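PDB 4NK6: mannuronan C5-epimerase from Pseudomonas syringae pv. tomato, which epimerizes beta-D-mannuronate to alpha-L-guluronate in the alginate polymer and, within a periplasmic complex, shields the new chain from degradation on its way to the outer membrane. Local coordinates for residues A[334-339]-A[360-365]; A[381-386]-A[422-427]; A[353-358]-A[376-381]. All coordinates share one frame; numbering follows the deposited sequence.

Contact 1 of 3, residues A[334-339]-A[360-365]; sequences NEIYQN and IANRRH
Tyr337 and Ile360 form a single parallel bridge, with Ile360 N bonded to Ile336 O and Gln338 N to Ile360 O. Both chains then turn through a residue of positive phi, Gln338 (60°) in one and Ala361 in the other, and beyond the turn they meet again where Arg363 N reaches Asn339 O at 2.9 Å. Across the bridge Tyr337 CB sits 4.1 Å from Ile360 CB, while the phenol ring turns from the partner segment.

The asparagines just past the turns, Asn339 and Asn362, carry the side-chain contact. The two side chains run alongside each other in one direction, with amide planes only 6° apart: one rung of an asparagine ladder, as known from parallel beta-helices. Asn362 has its CG anti to the carbonyl carbon (chi1 -58°), beside its own backbone N. Its OD1 takes two bonds, from Asn339 ND2 at 2.9 Å and from Asn339 N at 3.0 Å. The other end of the same amide donates from ND2 to Ile336 O at 3.1 Å, and the two donors to that oxygen, Ile360 N and Asn362 ND2, come from opposite faces of its carbonyl plane. Spanning these partners, the buried Asn362 amide is fixed in rotation.

On one flank Asn339 OD1 accepts from Asn315 ND2, and on the other Asn385 OD1 accepts from Asn362 N. The contact thus joins strand 330-337 to the turn between strands 358-360 and 367-370, in successive coils of the right-handed beta-helix.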
loop_
_atom_site.group_PDB
_atom_site.type_symbol
_atom_site.label_atom_id
_atom_site.label_comp_id
_atom_site.label_asym_id
_atom_site.label_seq_id
_atom_site.Cartn_x
_atom_site.Cartn_y
_atom_site.Cartn_z
ATOM N N ASN A 334 -18.011 -1.109 -0.851
ATOM C CA ASN A 334 -17.175 0.032 -1.198
ATOM C C ASN A 334 -17.951 1.044 -2.027
ATOM O O ASN A 334 -18.830 0.674 -2.805
ATOM C CB ASN A 334 -15.933 -0.422 -1.963
ATOM C CG ASN A 334 -15.056 -1.348 -1.148
ATOM O OD1 ASN A 334 -14.385 -0.912 -0.214
ATOM N ND2 ASN A 334 -15.033 -2.631 -1.516
ATOM N N GLU A 335 -17.648 2.323 -1.838
ATOM C CA GLU A 335 -18.211 3.369 -2.679
ATOM C C GLU A 335 -17.129 3.667 -3.697
ATOM O O GLU A 335 -16.055 4.151 -3.342
ATOM C CB GLU A 335 -18.519 4.623 -1.858
ATOM C CG GLU A 335 -19.102 4.351 -0.484
ATOM C CD GLU A 335 -20.616 4.240 -0.486
ATOM O OE1 GLU A 335 -21.219 4.185 -1.581
ATOM O OE2 GLU A 335 -21.207 4.222 0.619
ATOM N N ILE A 336 -17.388 3.336 -4.956
ATOM C CA ILE A 336 -16.357 3.409 -5.987
ATOM C C ILE A 336 -16.879 4.220 -7.159
ATOM O O ILE A 336 -17.726 3.753 -7.914
ATOM C CB ILE A 336 -15.972 1.992 -6.465
ATOM C CG1 ILE A 336 -15.480 1.166 -5.273
ATOM C CG2 ILE A 336 -14.896 2.069 -7.542
ATOM C CD1 ILE A 336 -15.337 -0.327 -5.554
ATOM N N TYR A 337 -16.381 5.439 -7.313
ATOM C CA TYR A 337 -17.077 6.388 -8.167
ATOM C C TYR A 337 -16.175 7.400 -8.845
ATOM O O TYR A 337 -15.128 7.742 -8.326
ATOM C CB TYR A 337 -18.197 7.103 -7.375
ATOM C CG TYR A 337 -17.745 7.884 -6.146
ATOM C CD1 TYR A 337 -17.577 7.251 -4.919
ATOM C CD2 TYR A 337 -17.510 9.251 -6.211
ATOM C CE1 TYR A 337 -17.172 7.956 -3.792
ATOM C CE2 TYR A 337 -17.105 9.974 -5.082
ATOM C CZ TYR A 337 -16.941 9.314 -3.877
ATOM O OH TYR A 337 -16.533 10.002 -2.756
ATOM N N GLN A 338 -16.584 7.862 -10.023
ATOM C CA GLN A 338 -15.908 8.981 -10.677
ATOM C C GLN A 338 -14.439 8.699 -10.983
ATOM O O GLN A 338 -13.644 9.622 -11.154
ATOM C CB GLN A 338 -16.070 10.283 -9.862
ATOM C CG GLN A 338 -17.535 10.727 -9.734
ATOM C CD GLN A 338 -17.731 11.973 -8.868
ATOM O OE1 GLN A 338 -16.893 12.317 -8.032
ATOM N NE2 GLN A 338 -18.846 12.650 -9.071
ATOM N N ASN A 339 -14.082 7.422 -11.068
ATOM C CA ASN A 339 -12.751 7.056 -11.559
ATOM C C ASN A 339 -12.715 7.190 -13.075
ATOM O O ASN A 339 -13.754 7.077 -13.731
ATOM C CB ASN A 339 -12.373 5.652 -11.091
ATOM C CG ASN A 339 -12.297 5.562 -9.576
ATOM O OD1 ASN A 339 -11.337 6.045 -8.966
ATOM N ND2 ASN A 339 -13.319 4.963 -8.956
ATOM N N ILE A 360 -20.470 3.811 -9.103
ATOM C CA ILE A 360 -21.288 4.887 -9.642
ATOM C C ILE A 360 -20.476 5.854 -10.484
ATOM O O ILE A 360 -19.439 6.326 -10.043
ATOM C CB ILE A 360 -21.898 5.735 -8.482
ATOM C CG1 ILE A 360 -22.488 4.835 -7.392
ATOM C CG2 ILE A 360 -22.920 6.720 -9.031
ATOM C CD1 ILE A 360 -23.677 3.967 -7.864
ATOM N N ALA A 361 -20.962 6.170 -11.680
ATOM C CA ALA A 361 -20.409 7.261 -12.481
ATOM C C ALA A 361 -18.907 7.173 -12.719
ATOM O O ALA A 361 -18.229 8.189 -12.727
ATOM C CB ALA A 361 -20.781 8.650 -11.859
ATOM N N ASN A 362 -18.383 5.965 -12.905
ATOM C CA ASN A 362 -17.026 5.824 -13.429
ATOM C C ASN A 362 -17.059 6.020 -14.946
ATOM O O ASN A 362 -18.067 5.718 -15.579
ATOM C CB ASN A 362 -16.428 4.469 -13.039
ATOM C CG ASN A 362 -16.398 4.264 -11.525
ATOM O OD1 ASN A 362 -15.510 4.768 -10.835
ATOM N ND2 ASN A 362 -17.379 3.532 -11.004
ATOM N N ARG A 363 -15.984 6.545 -15.535
ATOM C CA ARG A 363 -16.046 6.968 -16.936
ATOM C C ARG A 363 -16.209 5.801 -17.899
ATOM O O ARG A 363 -16.803 5.947 -18.965
ATOM C CB ARG A 363 -14.835 7.829 -17.331
ATOM C CG ARG A 363 -14.841 9.221 -16.704
ATOM C CD ARG A 363 -13.633 10.052 -17.109
ATOM N NE ARG A 363 -13.545 11.269 -16.310
ATOM C CZ ARG A 363 -12.673 12.249 -16.527
ATOM N NH1 ARG A 363 -11.805 12.158 -17.527
ATOM N NH2 ARG A 363 -12.672 13.322 -15.747
ATOM N N ARG A 364 -15.674 4.647 -17.527
ATOM C CA ARG A 364 -15.788 3.463 -18.378
ATOM C C ARG A 364 -16.776 2.460 -17.776
ATOM O O ARG A 364 -17.928 2.820 -17.551
ATOM C CB ARG A 364 -14.407 2.871 -18.695
ATOM C CG ARG A 364 -13.567 3.834 -19.560
ATOM C CD ARG A 364 -12.266 3.224 -20.101
ATOM N NE ARG A 364 -12.501 2.063 -20.960
ATOM C CZ ARG A 364 -12.780 2.136 -22.263
ATOM N NH1 ARG A 364 -12.983 1.030 -22.962
ATOM N NH2 ARG A 364 -12.863 3.312 -22.869
ATOM N N HIS A 365 -16.359 1.224 -17.513
ATOM C CA HIS A 365 -17.299 0.218 -16.999
ATOM C C HIS A 365 -17.411 0.237 -15.476
ATOM O O HIS A 365 -16.439 0.520 -14.788
ATOM C CB HIS A 365 -16.890 -1.196 -17.439
ATOM C CG HIS A 365 -16.641 -1.324 -18.909
ATOM N ND1 HIS A 365 -17.661 -1.431 -19.831
ATOM C CD2 HIS A 365 -15.487 -1.348 -19.619
ATOM C CE1 HIS A 365 -17.144 -1.513 -21.048
ATOM N NE2 HIS A 365 -15.827 -1.472 -20.944
#

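Contact 2 of 3, residues A[381-386]-A[422-427]; sequences VAMANG and LSSNGS
Ala382 O takes up two donors, Ser423 N from one face of its carbonyl plane and Asn425 ND2 from the other, the latter at 3.0 Å and 48° out of the plane. This oxygen belongs to the short parallel pairing of Ala382 and Met383 with Leu422 and Ser423, which Ala384 N closes by bonding to Ser423 O. Asn425 OD1 is gripped twice as well, by Asn385 N and by Asn385 ND2, each at 3.0 Å. With CG of Asn425 anti to its carbonyl carbon (chi1 -61°), the amide runs beside that of Asn385, the two planes nearly coplanar. Past the turns, Gly426 N donates to Asn385 O at 2.8 Å.

Met383 CG lies 3.3 Å from Ser423 OG, whose hydrogen-bonding partner is the carboxylate of Glu421. On the face of Ala382 and Leu422 the contact is apolar, Ala382 CB meeting Leu422 CD2 at 3.8 Å.

Asn385 passes the pattern on to the preceding coil of the beta-helix, donating from ND2 to Val359 O as well. Asn385 and Asn425 each use the amide to tie neighbouring turns of this asparagine ladder by neutral hydrogen bonds, without any ion pair between the two segments.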
loop_
_atom_site.group_PDB
_atom_site.type_symbol
_atom_site.label_atom_id
_atom_site.label_comp_id
_atom_site.label_asym_id
_atom_site.label_seq_id
_atom_site.Cartn_x
_atom_site.Cartn_y
_atom_site.Cartn_z
ATOM N N VAL A 381 -24.483 -2.607 -6.917
ATOM C CA VAL A 381 -25.201 -1.580 -7.641
ATOM C C VAL A 381 -24.219 -0.895 -8.582
ATOM O O VAL A 381 -23.220 -0.333 -8.134
ATOM C CB VAL A 381 -25.793 -0.545 -6.683
ATOM C CG1 VAL A 381 -26.364 0.611 -7.465
ATOM C CG2 VAL A 381 -26.859 -1.192 -5.780
ATOM N N ALA A 382 -24.497 -0.960 -9.882
ATOM C CA ALA A 382 -23.673 -0.289 -10.881
ATOM C C ALA A 382 -24.557 0.668 -11.659
ATOM O O ALA A 382 -25.401 0.253 -12.453
ATOM C CB ALA A 382 -23.023 -1.304 -11.828
ATOM N N MET A 383 -24.363 1.958 -11.424
ATOM C CA MET A 383 -25.248 2.952 -11.991
ATOM C C MET A 383 -24.494 4.106 -12.610
ATOM O O MET A 383 -23.492 4.571 -12.061
ATOM C CB MET A 383 -26.176 3.500 -10.907
ATOM C CG MET A 383 -27.398 2.644 -10.624
ATOM S SD MET A 383 -28.666 3.614 -9.762
ATOM C CE MET A 383 -29.113 4.803 -11.031
ATOM N N ALA A 384 -24.991 4.563 -13.751
ATOM C CA ALA A 384 -24.529 5.803 -14.356
ATOM C C ALA A 384 -23.065 5.763 -14.779
ATOM O O ALA A 384 -22.435 6.804 -14.922
ATOM C CB ALA A 384 -24.790 6.997 -13.411
ATOM N N ASN A 385 -22.524 4.565 -14.970
ATOM C CA ASN A 385 -21.180 4.448 -15.509
ATOM C C ASN A 385 -21.204 4.779 -16.980
ATOM O O ASN A 385 -22.229 4.610 -17.638
ATOM C CB ASN A 385 -20.608 3.052 -15.251
ATOM C CG ASN A 385 -20.479 2.757 -13.766
ATOM O OD1 ASN A 385 -19.567 3.251 -13.105
ATOM N ND2 ASN A 385 -21.410 1.974 -13.228
ATOM N N GLY A 386 -20.083 5.261 -17.499
ATOM C CA GLY A 386 -20.030 5.727 -18.874
ATOM C C GLY A 386 -20.267 4.617 -19.882
ATOM O O GLY A 386 -20.838 4.842 -20.949
ATOM N N LEU A 422 -28.414 -2.825 -11.921
ATOM C CA LEU A 422 -27.640 -2.254 -13.013
ATOM C C LEU A 422 -28.557 -1.295 -13.724
ATOM O O LEU A 422 -29.546 -1.731 -14.304
ATOM C CB LEU A 422 -27.238 -3.350 -14.005
ATOM C CG LEU A 422 -26.602 -4.595 -13.396
ATOM C CD1 LEU A 422 -26.311 -5.659 -14.459
ATOM C CD2 LEU A 422 -25.326 -4.220 -12.632
ATOM N N SER A 423 -28.265 0.003 -13.685
ATOM C CA SER A 423 -29.155 0.949 -14.359
ATOM C C SER A 423 -28.489 2.264 -14.746
ATOM O O SER A 423 -27.483 2.655 -14.159
ATOM C CB SER A 423 -30.412 1.203 -13.518
ATOM O OG SER A 423 -30.075 1.737 -12.257
ATOM N N SER A 424 -29.044 2.911 -15.769
ATOM C CA SER A 424 -28.555 4.204 -16.266
ATOM C C SER A 424 -27.117 4.186 -16.782
ATOM O O SER A 424 -26.494 5.237 -16.896
ATOM C CB SER A 424 -28.690 5.294 -15.196
ATOM O OG SER A 424 -30.012 5.371 -14.712
ATOM N N ASN A 425 -26.594 3.008 -17.108
ATOM C CA ASN A 425 -25.233 2.930 -17.650
ATOM C C ASN A 425 -25.215 3.306 -19.120
ATOM O O ASN A 425 -26.170 3.034 -19.853
ATOM C CB ASN A 425 -24.614 1.549 -17.406
ATOM C CG ASN A 425 -24.509 1.219 -15.928
ATOM O OD1 ASN A 425 -23.659 1.764 -15.219
ATOM N ND2 ASN A 425 -25.380 0.331 -15.448
ATOM N N GLY A 426 -24.141 3.962 -19.544
ATOM C CA GLY A 426 -24.079 4.530 -20.877
ATOM C C GLY A 426 -24.270 3.532 -22.005
ATOM O O GLY A 426 -24.942 3.839 -22.984
ATOM N N SER A 427 -23.696 2.336 -21.873
ATOM C CA SER A 427 -23.720 1.370 -22.976
ATOM C C SER A 427 -24.654 0.180 -22.742
ATOM O O SER A 427 -24.780 -0.693 -23.599
ATOM C CB SER A 427 -22.299 0.871 -23.291
ATOM O OG SER A 427 -21.474 1.938 -23.727
HETATM O O HOH W 1 -21.663 4.448 -24.085
#

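Contact 3 of 3, residues A[353-358]-A[376-381]; sequences LLWGNR and KLYENV
Trp355 and Tyr378, bridged partners on neighbouring parallel strands, set their rings almost parallel, 7° apart. The rings are slid so far along each other, with 5.3 Å between the tyrosine centroid and that of the indole six-membered ring, that they barely overlap. Within the two segments the indole is met chiefly by Tyr378 CB, which stands over one face near the rim, 3.3 Å from Trp355 CE3, and Glu379 CG approaches Trp355 CZ2. Trp355 has its CG anti to the backbone N (chi1 -172°), whereas Tyr378 has its CG beside the backbone N (chi1 -82°). Leu353 CD1 meets Tyr378 CD1 at 4.0 Å.

On the other face of the strands, Leu354 and Leu377 run alongside in the same direction, touching through their CD2 methyls at 3.6 Å. Beyond the strands Asn357 and Asn380 form a rung of the asparagine ladder between successive coils of the right-handed beta-helix, with amides nearly coplanar. Asn380 OD1 accepts from Asn357 ND2 at 2.9 Å and from Asn357 N, while Asn380 ND2 donates to Leu354 O from well above the carbonyl plane. Gly356 turns the chain between these groups at a positive phi.

Neighbours extend the pattern in both directions. Tyr333 meets Trp355 from the preceding coil, Asn334 ND2 donates to Asn357 OD1, and Val418 of strand 414-418 touches Tyr378. The N-terminal segment passes over the aromatic face, with Glu24 bonded to Tyr378 OH and Pro28 touching Trp355, while Leu354 faces inward toward Ile367 of strand 367-370.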
loop_
_atom_site.group_PDB
_atom_site.type_symbol
_atom_site.label_atom_id
_atom_site.label_comp_id
_atom_site.label_asym_id
_atom_site.label_seq_id
_atom_site.Cartn_x
_atom_site.Cartn_y
_atom_site.Cartn_z
ATOM N N LEU A 353 -15.215 -12.710 -4.373
ATOM C CA LEU A 353 -16.575 -12.269 -4.100
ATOM C C LEU A 353 -16.649 -10.745 -4.088
ATOM O O LEU A 353 -15.894 -10.086 -3.372
ATOM C CB LEU A 353 -17.057 -12.833 -2.750
ATOM C CG LEU A 353 -18.398 -12.318 -2.212
ATOM C CD1 LEU A 353 -19.564 -12.670 -3.149
ATOM C CD2 LEU A 353 -18.678 -12.818 -0.783
ATOM N N LEU A 354 -17.549 -10.192 -4.898
ATOM C CA LEU A 354 -17.872 -8.771 -4.856
ATOM C C LEU A 354 -19.289 -8.639 -4.308
ATOM O O LEU A 354 -20.246 -9.068 -4.954
ATOM C CB LEU A 354 -17.766 -8.140 -6.253
ATOM C CG LEU A 354 -16.384 -7.683 -6.745
ATOM C CD1 LEU A 354 -15.335 -8.790 -6.662
ATOM C CD2 LEU A 354 -16.459 -7.130 -8.164
ATOM N N TRP A 355 -19.415 -8.072 -3.109
ATOM C CA TRP A 355 -20.708 -7.982 -2.424
ATOM C C TRP A 355 -21.105 -6.557 -2.061
ATOM O O TRP A 355 -20.423 -5.903 -1.271
ATOM C CB TRP A 355 -20.699 -8.802 -1.130
ATOM C CG TRP A 355 -22.064 -8.899 -0.501
ATOM C CD1 TRP A 355 -22.772 -7.889 0.104
ATOM C CD2 TRP A 355 -22.894 -10.067 -0.422
ATOM N NE1 TRP A 355 -23.984 -8.359 0.547
ATOM C CE2 TRP A 355 -24.084 -9.692 0.240
ATOM C CE3 TRP A 355 -22.741 -11.395 -0.834
ATOM C CZ2 TRP A 355 -25.119 -10.599 0.489
ATOM C CZ3 TRP A 355 -23.771 -12.292 -0.586
ATOM C CH2 TRP A 355 -24.942 -11.889 0.068
ATOM N N GLY A 356 -22.229 -6.099 -2.603
ATOM C CA GLY A 356 -22.856 -4.869 -2.142
ATOM C C GLY A 356 -22.069 -3.590 -2.369
ATOM O O GLY A 356 -22.208 -2.623 -1.619
ATOM N N ASN A 357 -21.240 -3.580 -3.407
ATOM C CA ASN A 357 -20.505 -2.378 -3.769
ATOM C C ASN A 357 -21.399 -1.435 -4.540
ATOM O O ASN A 357 -22.251 -1.867 -5.305
ATOM C CB ASN A 357 -19.297 -2.724 -4.631
ATOM C CG ASN A 357 -18.328 -3.620 -3.917
ATOM O OD1 ASN A 357 -17.576 -3.166 -3.060
ATOM N ND2 ASN A 357 -18.342 -4.907 -4.259
ATOM N N ARG A 358 -21.194 -0.143 -4.337
ATOM C CA ARG A 358 -21.918 0.861 -5.087
ATOM C C ARG A 358 -20.945 1.517 -6.053
ATOM O O ARG A 358 -20.099 2.322 -5.661
ATOM C CB ARG A 358 -22.562 1.866 -4.133
ATOM C CG ARG A 358 -23.723 1.257 -3.339
ATOM C CD ARG A 358 -24.308 2.240 -2.344
ATOM N NE ARG A 358 -23.439 2.388 -1.189
ATOM C CZ ARG A 358 -23.505 1.614 -0.113
ATOM N NH1 ARG A 358 -24.408 0.643 -0.053
ATOM N NH2 ARG A 358 -22.683 1.820 0.902
ATOM N N LYS A 376 -18.157 -14.039 -8.164
ATOM C CA LYS A 376 -19.497 -13.878 -7.620
ATOM C C LYS A 376 -19.819 -12.403 -7.429
ATOM O O LYS A 376 -19.106 -11.685 -6.731
ATOM C CB LYS A 376 -19.648 -14.665 -6.316
ATOM C CG LYS A 376 -19.456 -16.164 -6.516
ATOM C CD LYS A 376 -19.570 -16.956 -5.219
ATOM C CE LYS A 376 -19.418 -18.457 -5.486
ATOM N NZ LYS A 376 -19.429 -19.256 -4.228
ATOM N N LEU A 377 -20.883 -11.950 -8.083
ATOM C CA LEU A 377 -21.299 -10.556 -7.994
ATOM C C LEU A 377 -22.642 -10.508 -7.288
ATOM O O LEU A 377 -23.690 -10.731 -7.903
ATOM C CB LEU A 377 -21.398 -9.925 -9.388
ATOM C CG LEU A 377 -20.129 -9.917 -10.258
ATOM C CD1 LEU A 377 -20.354 -9.179 -11.568
ATOM C CD2 LEU A 377 -18.942 -9.319 -9.527
ATOM N N TYR A 378 -22.614 -10.246 -5.986
ATOM C CA TYR A 378 -23.839 -10.271 -5.192
ATOM C C TYR A 378 -24.226 -8.875 -4.707
ATOM O O TYR A 378 -23.411 -8.159 -4.115
ATOM C CB TYR A 378 -23.685 -11.213 -3.996
ATOM C CG TYR A 378 -23.919 -12.684 -4.292
ATOM C CD1 TYR A 378 -23.026 -13.411 -5.070
ATOM C CD2 TYR A 378 -25.031 -13.352 -3.774
ATOM C CE1 TYR A 378 -23.237 -14.772 -5.336
ATOM C CE2 TYR A 378 -25.249 -14.705 -4.035
ATOM C CZ TYR A 378 -24.340 -15.403 -4.819
ATOM O OH TYR A 378 -24.547 -16.743 -5.087
ATOM N N GLU A 379 -25.474 -8.500 -4.971
ATOM C CA GLU A 379 -26.062 -7.265 -4.461
ATOM C C GLU A 379 -25.325 -5.993 -4.870
ATOM O O GLU A 379 -25.502 -4.955 -4.235
ATOM C CB GLU A 379 -26.209 -7.313 -2.927
ATOM C CG GLU A 379 -27.052 -8.483 -2.402
ATOM C CD GLU A 379 -28.475 -8.480 -2.934
ATOM O OE1 GLU A 379 -29.018 -7.387 -3.184
ATOM O OE2 GLU A 379 -29.052 -9.573 -3.107
ATOM N N ASN A 380 -24.499 -6.060 -5.913
ATOM C CA ASN A 380 -23.816 -4.858 -6.382
ATOM C C ASN A 380 -24.747 -3.893 -7.100
ATOM O O ASN A 380 -25.681 -4.299 -7.795
ATOM C CB ASN A 380 -22.630 -5.195 -7.287
ATOM C CG ASN A 380 -21.558 -5.966 -6.558
ATOM O OD1 ASN A 380 -20.793 -5.397 -5.774
ATOM N ND2 ASN A 380 -21.499 -7.270 -6.804
ATOM N N VAL A 381 -24.483 -2.607 -6.917
ATOM C CA VAL A 381 -25.201 -1.580 -7.641
ATOM C C VAL A 381 -24.219 -0.895 -8.582
ATOM O O VAL A 381 -23.220 -0.333 -8.134
ATOM C CB VAL A 381 -25.793 -0.545 -6.683
ATOM C CG1 VAL A 381 -26.364 0.611 -7.465
ATOM C CG2 VAL A 381 -26.859 -1.192 -5.780
#

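All three contacts join neighbouring coils of one right-handed beta-helix, and in each an asparagine follows a residue of positive phi. Contact 3 buries the most surface and has no exposed residues; contacts 1 and 2 combine largely buried asparagines with exposed residues at the outside. Contacts 1 and 2 lie on the same turn of successive coils and touch directly, Asn362 O lying 2.8 Å from Gly386 N. Contact 3 occupies the preceding corner, sharing Val381 with contact 2 and tied to contact 1 by the Glu335-Arg358 salt bridge. The amide and backbone hydrogen bonds are common to all three, and contact 3 adds aromatic and leucine packing.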